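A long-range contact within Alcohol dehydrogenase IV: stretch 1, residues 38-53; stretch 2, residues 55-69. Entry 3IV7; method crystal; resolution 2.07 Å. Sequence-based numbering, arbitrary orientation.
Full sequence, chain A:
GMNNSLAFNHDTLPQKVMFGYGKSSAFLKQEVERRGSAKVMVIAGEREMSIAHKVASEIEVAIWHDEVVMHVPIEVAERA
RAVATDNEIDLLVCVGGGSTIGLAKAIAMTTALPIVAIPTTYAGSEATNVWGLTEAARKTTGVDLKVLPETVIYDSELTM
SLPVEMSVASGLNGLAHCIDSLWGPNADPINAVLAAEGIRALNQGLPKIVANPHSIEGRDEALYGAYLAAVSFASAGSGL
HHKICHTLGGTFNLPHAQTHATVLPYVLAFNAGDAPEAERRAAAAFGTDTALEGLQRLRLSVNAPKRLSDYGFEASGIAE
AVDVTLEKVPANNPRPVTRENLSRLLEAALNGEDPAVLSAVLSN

Stretch 1 38-53: AKVMVIAGEREMSIAH
Stretch 2 (55-69) VASEIEVAIWHDEVV

Strand 40-43 and strand 63-65 lie side by side and parallel, their axes 4.8 Å apart at closest and inclined by 19°. The register pairs Met-41 with Ile-63, Val-42 with Trp-64 and Ile-43 with His-65, with CA atoms 4.6 to 5.0 Å apart. Extended backbones, with phi near -110° and psi near 125° along most of this ladder, let stretch 1 use every second residue for hydrogen bonding. Val-40 O accepts from both Ala-62 N (2.8 Å) and Ile-63 N (3.2 Å); Val-42 N donates to Ile-63 O (2.8 Å), Val-42 O accepts from His-65 N (2.8 Å), and Ala-44 N donates to His-65 O (3.0 Å). Beyond the ladder, a water bridges Glu-46 N (3.0 Å) and Asp-66 O (2.8 Å).

Met-41, Ile-43, Ile-63 and His-65 share one face of the sheet. Met-41, a selenomethionine, is extended (chi1, chi2 and chi3 all t), so its flexible end reaches beyond its bridge partner: CE lies 3.6 Å from His-65 CB and 4.0 Å from the centroid of the His-65 ring, over its face in a CH-pi contact. His-65 (chi1 t, chi2 84°) thus offers a flat surface to a methyl bump. Farther along, the branched Ile-43 (chi1 m, chi2 t) meets Val-68 (chi1 t), CG2 to CG2 at 4.0 Å.

On the face bearing Val-42 and Trp-64, helix 49-53 runs at 153° to strand 63-65, its axis 10.6 Å away. Val-42 (chi1 t), branched and compact, touches three neighbours: its CG2 is 3.7 Å from Val-61 CG2 and 4.2 Å from Ala-56 CB, while its CB is 3.8 Å from Trp-64 CE3. The small methyl of Ala-56 suits this place where the chain leaves the helix; Ala-56 N donates to Ala-52 O (3.0 Å), and Ala-56 begins a type I turn ending at Ile-59.

Trp-64 (chi1 m, chi2 91°) lays its broad indole alongside the helix. The His-53 ring (chi1 m, chi2 77°) stacks face-to-face on its six-membered ring, centroids 3.7 Å apart and planes at 10°; the flat shapes match, and His-53 CD2 comes within 3.6 Å of Trp-64 CH2. His-53 ND1 donates to Met-49 O (2.7 Å), which steadies the imidazole. Met-49, also selenomethionine (chi1 -98°, chi2 m, chi3 t), curls its tip against the strand: CE is 3.8 Å from Trp-64 CB and 3.3 Å from His-65 O, while SE sits obliquely 5.1 Å from the centroid of the Trp-64 six-membered ring.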

ATOM      1  N   ALA A  38     -22.823  -5.324 -18.550  1.00 31.18           N
ATOM      2  CA  ALA A  38     -23.661  -5.290 -19.756  1.00 30.78           C
ATOM      3  C   ALA A  38     -24.198  -3.906 -20.124  1.00 31.02           C
ATOM      4  O   ALA A  38     -24.783  -3.738 -21.203  1.00 26.23           O
ATOM      5  CB  ALA A  38     -24.853  -6.287 -19.603  1.00 31.51           C
ATOM      6  N   LYS A  39     -24.040  -2.917 -19.232  1.00 30.34           N
ATOM      7  CA  LYS A  39     -24.603  -1.585 -19.475  1.00 25.41           C
ATOM      8  C   LYS A  39     -23.723  -0.510 -18.894  1.00 28.17           C
ATOM      9  O   LYS A  39     -24.016   0.051 -17.841  1.00 27.45           O
ATOM     10  CB  LYS A  39     -26.019  -1.480 -18.912  1.00 27.72           C
ATOM     11  CG  LYS A  39     -27.031  -2.379 -19.613  1.00 30.44           C
ATOM     12  CD  LYS A  39     -28.421  -1.783 -19.614  1.00 45.43           C
ATOM     13  CE  LYS A  39     -28.579  -0.721 -20.704  1.00 46.86           C
ATOM     14  NZ  LYS A  39     -29.995  -0.274 -20.831  1.00 45.08           N
ATOM     15  N   VAL A  40     -22.672  -0.194 -19.647  1.00 25.66           N
ATOM     16  CA  VAL A  40     -21.652   0.705 -19.265  1.00 25.64           C
ATOM     17  C   VAL A  40     -22.029   2.159 -19.545  1.00 26.83           C
ATOM     18  O   VAL A  40     -22.540   2.500 -20.624  1.00 24.52           O
ATOM     19  CB  VAL A  40     -20.348   0.398 -20.051  1.00 28.12           C
ATOM     20  CG1 VAL A  40     -19.227   1.373 -19.650  1.00 22.26           C
ATOM     21  CG2 VAL A  40     -19.909  -1.073 -19.847  1.00 24.40           C
HETATM   22  N   MSE A  41     -21.748   3.014 -18.576  1.00 24.10           N
HETATM   23  CA  MSE A  41     -21.926   4.446 -18.727  1.00 24.62           C
HETATM   24  C   MSE A  41     -20.560   5.107 -18.697  1.00 28.21           C
HETATM   25  O   MSE A  41     -19.816   4.965 -17.723  1.00 26.21           O
HETATM   26  CB  MSE A  41     -22.795   4.984 -17.605  1.00 22.08           C
HETATM   27  CG  MSE A  41     -23.031   6.536 -17.602  1.00 27.50           C
HETATM   28 SE   MSE A  41     -24.276   6.967 -16.155  0.75 24.92          SE
HETATM   29  CE  MSE A  41     -24.394   8.899 -16.288  1.00 20.61           C
ATOM     30  N   VAL A  42     -20.217   5.808 -19.779  1.00 30.51           N
ATOM     31  CA  VAL A  42     -18.956   6.552 -19.848  1.00 27.71           C
ATOM     32  C   VAL A  42     -19.228   8.037 -19.559  1.00 29.07           C
ATOM     33  O   VAL A  42     -20.131   8.663 -20.149  1.00 27.10           O
ATOM     34  CB  VAL A  42     -18.263   6.396 -21.217  1.00 27.89           C
ATOM     35  CG1 VAL A  42     -17.070   7.310 -21.316  1.00 30.51           C
ATOM     36  CG2 VAL A  42     -17.820   4.937 -21.434  1.00 30.69           C
ATOM     37  N   ILE A  43     -18.458   8.582 -18.639  1.00 26.48           N
ATOM     38  CA  ILE A  43     -18.626   9.949 -18.194  1.00 27.33           C
ATOM     39  C   ILE A  43     -17.384  10.708 -18.590  1.00 27.57           C
ATOM     40  O   ILE A  43     -16.275  10.335 -18.203  1.00 25.11           O
ATOM     41  CB  ILE A  43     -18.807  10.016 -16.641  1.00 24.54           C
ATOM     42  CG1 ILE A  43     -20.058   9.275 -16.225  1.00 32.83           C
ATOM     43  CG2 ILE A  43     -18.840  11.483 -16.154  1.00 24.75           C
ATOM     44  CD1 ILE A  43     -20.038   8.783 -14.818  1.00 26.52           C
ATOM     45  N   ALA A  44     -17.566  11.791 -19.325  1.00 25.97           N
ATOM     46  CA  ALA A  44     -16.438  12.606 -19.774  1.00 29.57           C
ATOM     47  C   ALA A  44     -16.962  13.988 -20.212  1.00 27.73           C
ATOM     48  O   ALA A  44     -18.011  14.079 -20.798  1.00 31.21           O
ATOM     49  CB  ALA A  44     -15.711  11.908 -20.970  1.00 25.85           C
ATOM     50  N   GLY A  45     -16.239  15.045 -19.880  1.00 28.35           N
ATOM     51  CA  GLY A  45     -16.612  16.378 -20.330  1.00 31.64           C
ATOM     52  C   GLY A  45     -16.453  16.476 -21.840  1.00 33.67           C
ATOM     53  O   GLY A  45     -15.693  15.694 -22.451  1.00 28.78           O
ATOM     54  N   GLU A  46     -17.180  17.416 -22.441  1.00 36.52           N
ATOM     55  CA  GLU A  46     -17.175  17.628 -23.910  1.00 36.45           C
ATOM     56  C   GLU A  46     -15.773  17.651 -24.488  1.00 36.66           C
ATOM     57  O   GLU A  46     -15.526  17.071 -25.522  1.00 37.52           O
ATOM     58  CB  GLU A  46     -17.881  18.941 -24.245  1.00 39.03           C
ATOM     59  CG  GLU A  46     -19.395  18.930 -23.969  1.00 47.86           C
ATOM     60  CD  GLU A  46     -20.008  20.351 -23.894  1.00 60.23           C
ATOM     61  OE1 GLU A  46     -19.383  21.305 -24.418  1.00 49.51           O
ATOM     62  OE2 GLU A  46     -21.115  20.497 -23.307  1.00 63.18           O
ATOM     63  N   ARG A  47     -14.844  18.285 -23.783  1.00 35.71           N
ATOM     64  CA  ARG A  47     -13.486  18.392 -24.243  1.00 39.26           C
ATOM     65  C   ARG A  47     -12.702  17.072 -24.142  1.00 39.65           C
ATOM     66  O   ARG A  47     -11.591  16.995 -24.640  1.00 40.09           O
ATOM     67  CB  ARG A  47     -12.734  19.471 -23.452  1.00 42.45           C
ATOM     68  CG  ARG A  47     -13.257  20.884 -23.653  1.00 47.52           C
ATOM     69  CD  ARG A  47     -12.600  21.843 -22.656  1.00 52.29           C
ATOM     70  N   GLU A  48     -13.237  16.073 -23.430  1.00 35.53           N
ATOM     71  CA  GLU A  48     -12.575  14.775 -23.350  1.00 32.49           C
ATOM     72  C   GLU A  48     -13.346  13.688 -24.053  1.00 29.57           C
ATOM     73  O   GLU A  48     -12.916  12.543 -24.066  1.00 28.44           O
ATOM     74  CB  GLU A  48     -12.354  14.348 -21.897  1.00 35.70           C
ATOM     75  CG  GLU A  48     -11.092  14.920 -21.256  1.00 42.64           C
ATOM     76  CD  GLU A  48     -11.324  16.280 -20.659  1.00 48.37           C
ATOM     77  OE1 GLU A  48     -12.144  16.379 -19.705  1.00 39.74           O
ATOM     78  OE2 GLU A  48     -10.662  17.236 -21.114  1.00 54.15           O
HETATM   79  N   MSE A  49     -14.506  14.017 -24.602  1.00 28.98           N
HETATM   80  CA  MSE A  49     -15.346  12.996 -25.199  1.00 31.04           C
HETATM   81  C   MSE A  49     -14.731  12.280 -26.395  1.00 31.46           C
HETATM   82  O   MSE A  49     -14.938  11.086 -26.563  1.00 29.41           O
HETATM   83  CB  MSE A  49     -16.709  13.559 -25.587  1.00 31.67           C
HETATM   84  CG  MSE A  49     -17.765  13.268 -24.563  1.00 35.87           C
HETATM   85 SE   MSE A  49     -18.058  11.344 -24.280  0.75 28.97          SE
HETATM   86  CE  MSE A  49     -19.483  11.579 -22.871  1.00 28.04           C
ATOM     87  N   SER A  50     -14.055  13.018 -27.266  1.00 29.90           N
ATOM     88  CA  SER A  50     -13.406  12.399 -28.426  1.00 34.54           C
ATOM     89  C   SER A  50     -12.426  11.332 -27.937  1.00 33.24           C
ATOM     90  O   SER A  50     -12.411  10.218 -28.419  1.00 35.82           O
ATOM     91  CB  SER A  50     -12.673  13.457 -29.257  1.00 36.70           C
ATOM     92  OG  SER A  50     -11.828  12.866 -30.207  1.00 42.83           O
ATOM     93  N   ILE A  51     -11.651  11.696 -26.944  1.00 29.78           N
ATOM     94  CA  ILE A  51     -10.712  10.808 -26.342  1.00 34.09           C
ATOM     95  C   ILE A  51     -11.410   9.632 -25.593  1.00 31.97           C
ATOM     96  O   ILE A  51     -10.934   8.539 -25.622  1.00 29.94           O
ATOM     97  CB  ILE A  51      -9.822  11.574 -25.411  1.00 34.68           C
ATOM     98  CG1 ILE A  51      -8.811  12.362 -26.237  1.00 40.54           C
ATOM     99  CG2 ILE A  51      -9.107  10.649 -24.482  1.00 34.95           C
ATOM    100  N   ALA A  52     -12.554   9.896 -24.967  1.00 30.25           N
ATOM    101  CA  ALA A  52     -13.305   8.854 -24.258  1.00 29.96           C
ATOM    102  C   ALA A  52     -13.848   7.841 -25.234  1.00 27.33           C
ATOM    103  O   ALA A  52     -13.865   6.668 -24.950  1.00 27.80           O
ATOM    104  CB  ALA A  52     -14.451   9.454 -23.410  1.00 24.56           C
ATOM    105  N   HIS A  53     -14.271   8.296 -26.387  1.00 29.04           N
ATOM    106  CA  HIS A  53     -14.740   7.378 -27.435  1.00 31.32           C
ATOM    107  C   HIS A  53     -13.621   6.444 -27.887  1.00 31.88           C
ATOM    108  O   HIS A  53     -13.857   5.253 -28.068  1.00 28.00           O
ATOM    109  CB  HIS A  53     -15.305   8.133 -28.609  1.00 30.51           C
ATOM    110  CG  HIS A  53     -16.702   8.602 -28.393  1.00 36.14           C
ATOM    111  ND1 HIS A  53     -17.003   9.698 -27.619  1.00 34.44           N
ATOM    112  CD2 HIS A  53     -17.888   8.082 -28.786  1.00 36.23           C
ATOM    113  CE1 HIS A  53     -18.312   9.864 -27.589  1.00 32.29           C
ATOM    114  NE2 HIS A  53     -18.873   8.896 -28.286  1.00 33.78           N
ATOM    115  N   VAL A  55     -11.018   5.603 -26.025  1.00 29.76           N
ATOM    116  CA  VAL A  55     -10.711   4.739 -24.885  1.00 26.84           C
ATOM    117  C   VAL A  55     -11.708   3.591 -24.749  1.00 27.99           C
ATOM    118  O   VAL A  55     -11.334   2.485 -24.405  1.00 28.01           O
ATOM    119  CB  VAL A  55     -10.677   5.541 -23.591  1.00 30.13           C
ATOM    120  CG1 VAL A  55     -10.663   4.617 -22.378  1.00 25.93           C
ATOM    121  CG2 VAL A  55      -9.467   6.512 -23.609  1.00 25.92           C
ATOM    122  N   ALA A  56     -12.974   3.855 -25.051  1.00 25.72           N
ATOM    123  CA  ALA A  56     -14.005   2.826 -24.964  1.00 26.77           C
ATOM    124  C   ALA A  56     -14.278   2.108 -26.312  1.00 26.90           C
ATOM    125  O   ALA A  56     -15.316   1.469 -26.460  1.00 25.36           O
ATOM    126  CB  ALA A  56     -15.294   3.438 -24.430  1.00 24.87           C
ATOM    127  N   SER A  57     -13.349   2.218 -27.280  1.00 27.03           N
ATOM    128  CA  SER A  57     -13.556   1.665 -28.620  1.00 29.30           C
ATOM    129  C   SER A  57     -13.610   0.131 -28.656  1.00 32.04           C
ATOM    130  O   SER A  57     -14.080  -0.442 -29.626  1.00 32.83           O
ATOM    131  CB  SER A  57     -12.467   2.150 -29.587  1.00 25.82           C
ATOM    132  OG  SER A  57     -11.193   1.706 -29.153  1.00 30.06           O
ATOM    133  N   GLU A  58     -13.125  -0.526 -27.618  1.00 31.96           N
ATOM    134  CA  GLU A  58     -13.181  -1.972 -27.579  1.00 31.71           C
ATOM    135  C   GLU A  58     -14.311  -2.496 -26.712  1.00 31.76           C
ATOM    136  O   GLU A  58     -14.382  -3.706 -26.463  1.00 31.67           O
ATOM    137  CB  GLU A  58     -11.855  -2.556 -27.102  1.00 34.67           C
ATOM    138  CG  GLU A  58     -10.630  -2.108 -27.892  1.00 30.07           C
ATOM    139  CD  GLU A  58      -9.422  -2.961 -27.599  1.00 37.37           C
ATOM    140  OE1 GLU A  58      -9.573  -4.199 -27.553  1.00 45.40           O
ATOM    141  OE2 GLU A  58      -8.326  -2.401 -27.390  1.00 40.08           O
ATOM    142  N   ILE A  59     -15.207  -1.610 -26.254  1.00 30.55           N
ATOM    143  CA  ILE A  59     -16.374  -2.051 -25.479  1.00 29.73           C
ATOM    144  C   ILE A  59     -17.670  -1.468 -25.991  1.00 30.95           C
ATOM    145  O   ILE A  59     -17.675  -0.531 -26.787  1.00 30.11           O
ATOM    146  CB  ILE A  59     -16.242  -1.716 -23.948  1.00 29.15           C
ATOM    147  CG1 ILE A  59     -16.171  -0.191 -23.696  1.00 32.59           C
ATOM    148  CG2 ILE A  59     -15.040  -2.411 -23.356  1.00 23.75           C
ATOM    149  CD1 ILE A  59     -16.392   0.200 -22.145  1.00 27.45           C
ATOM    150  N   GLU A  60     -18.780  -2.032 -25.518  1.00 31.16           N
ATOM    151  CA  GLU A  60     -20.092  -1.516 -25.820  1.00 33.43           C
ATOM    152  C   GLU A  60     -20.438  -0.529 -24.718  1.00 30.42           C
ATOM    153  O   GLU A  60     -20.266  -0.824 -23.543  1.00 32.09           O
ATOM    154  CB  GLU A  60     -21.148  -2.636 -25.833  1.00 36.19           C
ATOM    155  CG  GLU A  60     -20.785  -3.914 -26.642  1.00 47.85           C
ATOM    156  CD  GLU A  60     -20.865  -3.721 -28.140  1.00 55.40           C
ATOM    157  OE1 GLU A  60     -20.652  -2.586 -28.618  1.00 63.40           O
ATOM    158  OE2 GLU A  60     -21.127  -4.720 -28.848  1.00 70.45           O
ATOM    159  N   VAL A  61     -20.925   0.635 -25.101  1.00 29.64           N
ATOM    160  CA  VAL A  61     -21.260   1.661 -24.156  1.00 28.21           C
ATOM    161  C   VAL A  61     -22.732   1.971 -24.259  1.00 28.40           C
ATOM    162  O   VAL A  61     -23.221   2.326 -25.334  1.00 28.25           O
ATOM    163  CB  VAL A  61     -20.465   2.910 -24.417  1.00 27.68           C
ATOM    164  CG1 VAL A  61     -21.025   4.078 -23.599  1.00 24.51           C
ATOM    165  CG2 VAL A  61     -18.944   2.665 -24.089  1.00 24.89           C
ATOM    166  N   ALA A  62     -23.442   1.847 -23.139  1.00 25.11           N
ATOM    167  CA  ALA A  62     -24.888   2.098 -23.101  1.00 27.11           C
ATOM    168  C   ALA A  62     -25.201   3.586 -23.100  1.00 27.51           C
ATOM    169  O   ALA A  62     -26.139   4.028 -23.732  1.00 27.91           O
ATOM    170  CB  ALA A  62     -25.494   1.438 -21.875  1.00 27.52           C
ATOM    171  N   ILE A  63     -24.438   4.352 -22.348  1.00 29.87           N
ATOM    172  CA  ILE A  63     -24.687   5.791 -22.216  1.00 27.97           C
ATOM    173  C   ILE A  63     -23.379   6.565 -22.209  1.00 27.07           C
ATOM    174  O   ILE A  63     -22.411   6.158 -21.545  1.00 28.10           O
ATOM    175  CB  ILE A  63     -25.432   6.122 -20.871  1.00 25.78           C
ATOM    176  CG1 ILE A  63     -26.880   5.634 -20.904  1.00 30.98           C
ATOM    177  CG2 ILE A  63     -25.376   7.634 -20.595  1.00 21.08           C
ATOM    178  CD1 ILE A  63     -27.815   6.435 -21.897  1.00 31.72           C
ATOM    179  N   TRP A  64     -23.356   7.673 -22.956  1.00 25.83           N
ATOM    180  CA  TRP A  64     -22.253   8.639 -22.933  1.00 26.93           C
ATOM    181  C   TRP A  64     -22.788   9.904 -22.258  1.00 28.18           C
ATOM    182  O   TRP A  64     -23.755  10.489 -22.731  1.00 30.12           O
ATOM    183  CB  TRP A  64     -21.805   8.997 -24.340  1.00 27.13           C
ATOM    184  CG  TRP A  64     -21.424   7.830 -25.173  1.00 27.29           C
ATOM    185  CD1 TRP A  64     -22.235   7.118 -25.984  1.00 26.46           C
ATOM    186  CD2 TRP A  64     -20.117   7.294 -25.333  1.00 26.19           C
ATOM    187  NE1 TRP A  64     -21.526   6.130 -26.610  1.00 33.55           N
ATOM    188  CE2 TRP A  64     -20.214   6.231 -26.244  1.00 29.60           C
ATOM    189  CE3 TRP A  64     -18.873   7.585 -24.760  1.00 27.49           C
ATOM    190  CZ2 TRP A  64     -19.123   5.458 -26.603  1.00 31.04           C
ATOM    191  CZ3 TRP A  64     -17.785   6.845 -25.141  1.00 30.67           C
ATOM    192  CH2 TRP A  64     -17.916   5.776 -26.050  1.00 26.21           C
ATOM    193  N   HIS A  65     -22.181  10.304 -21.153  1.00 23.87           N
ATOM    194  CA  HIS A  65     -22.692  11.406 -20.375  1.00 26.47           C
ATOM    195  C   HIS A  65     -21.638  12.473 -20.290  1.00 27.82           C
ATOM    196  O   HIS A  65     -20.540  12.219 -19.779  1.00 27.56           O
ATOM    197  CB  HIS A  65     -23.080  10.905 -18.978  1.00 26.40           C
ATOM    198  CG  HIS A  65     -23.732  11.939 -18.120  1.00 31.00           C
ATOM    199  ND1 HIS A  65     -25.083  12.216 -18.183  1.00 28.72           N
ATOM    200  CD2 HIS A  65     -23.220  12.758 -17.166  1.00 22.57           C
ATOM    201  CE1 HIS A  65     -25.372  13.170 -17.313  1.00 29.11           C
ATOM    202  NE2 HIS A  65     -24.262  13.515 -16.684  1.00 28.68           N
ATOM    203  N   ASP A  66     -21.944  13.674 -20.813  1.00 27.40           N
ATOM    204  CA  ASP A  66     -20.965  14.743 -20.832  1.00 27.90           C
ATOM    205  C   ASP A  66     -21.202  15.936 -19.918  1.00 29.54           C
ATOM    206  O   ASP A  66     -20.369  16.868 -19.900  1.00 31.01           O
ATOM    207  CB  ASP A  66     -20.639  15.192 -22.259  1.00 26.61           C
ATOM    208  CG  ASP A  66     -21.815  15.885 -22.969  1.00 34.48           C
ATOM    209  OD1 ASP A  66     -22.854  16.194 -22.342  1.00 36.24           O
ATOM    210  OD2 ASP A  66     -21.678  16.109 -24.185  1.00 45.94           O
ATOM    211  N   GLU A  67     -22.237  15.887 -19.069  1.00 29.83           N
ATOM    212  CA  GLU A  67     -22.468  17.012 -18.152  1.00 29.90           C
ATOM    213  C   GLU A  67     -21.561  16.943 -16.938  1.00 32.01           C
ATOM    214  O   GLU A  67     -21.952  16.491 -15.892  1.00 38.66           O
ATOM    215  CB  GLU A  67     -23.940  17.154 -17.725  1.00 28.23           C
ATOM    216  CG  GLU A  67     -24.133  18.433 -16.919  1.00 28.84           C
ATOM    217  CD  GLU A  67     -25.536  18.658 -16.398  1.00 34.26           C
ATOM    218  OE1 GLU A  67     -26.337  17.710 -16.308  1.00 29.50           O
ATOM    219  OE2 GLU A  67     -25.810  19.810 -16.011  1.00 34.22           O
ATOM    220  N   VAL A  68     -20.340  17.419 -17.104  1.00 32.09           N
ATOM    221  CA  VAL A  68     -19.359  17.435 -16.059  1.00 30.67           C
ATOM    222  C   VAL A  68     -19.193  18.888 -15.685  1.00 33.15           C
ATOM    223  O   VAL A  68     -18.977  19.720 -16.547  1.00 31.66           O
ATOM    224  CB  VAL A  68     -18.027  16.839 -16.552  1.00 32.04           C
ATOM    225  CG1 VAL A  68     -16.895  17.040 -15.523  1.00 28.15           C
ATOM    226  CG2 VAL A  68     -18.219  15.371 -16.918  1.00 29.23           C
ATOM    227  N   VAL A  69     -19.348  19.197 -14.395  1.00 34.00           N
ATOM    228  CA  VAL A  69     -19.337  20.591 -13.917  1.00 33.15           C
ATOM    229  C   VAL A  69     -18.481  20.672 -12.672  1.00 31.34           C
ATOM    230  O   VAL A  69     -18.609  19.860 -11.776  1.00 29.56           O
ATOM    231  CB  VAL A  69     -20.780  21.078 -13.637  1.00 33.36           C
ATOM    232  CG1 VAL A  69     -20.810  22.573 -13.190  1.00 33.72           C
ATOM    233  CG2 VAL A  69     -21.613  20.902 -14.859  1.00 33.46           C
TER
HETATM  234  O   HOH W   1     -18.939  19.144 -20.801  1.00 42.72           O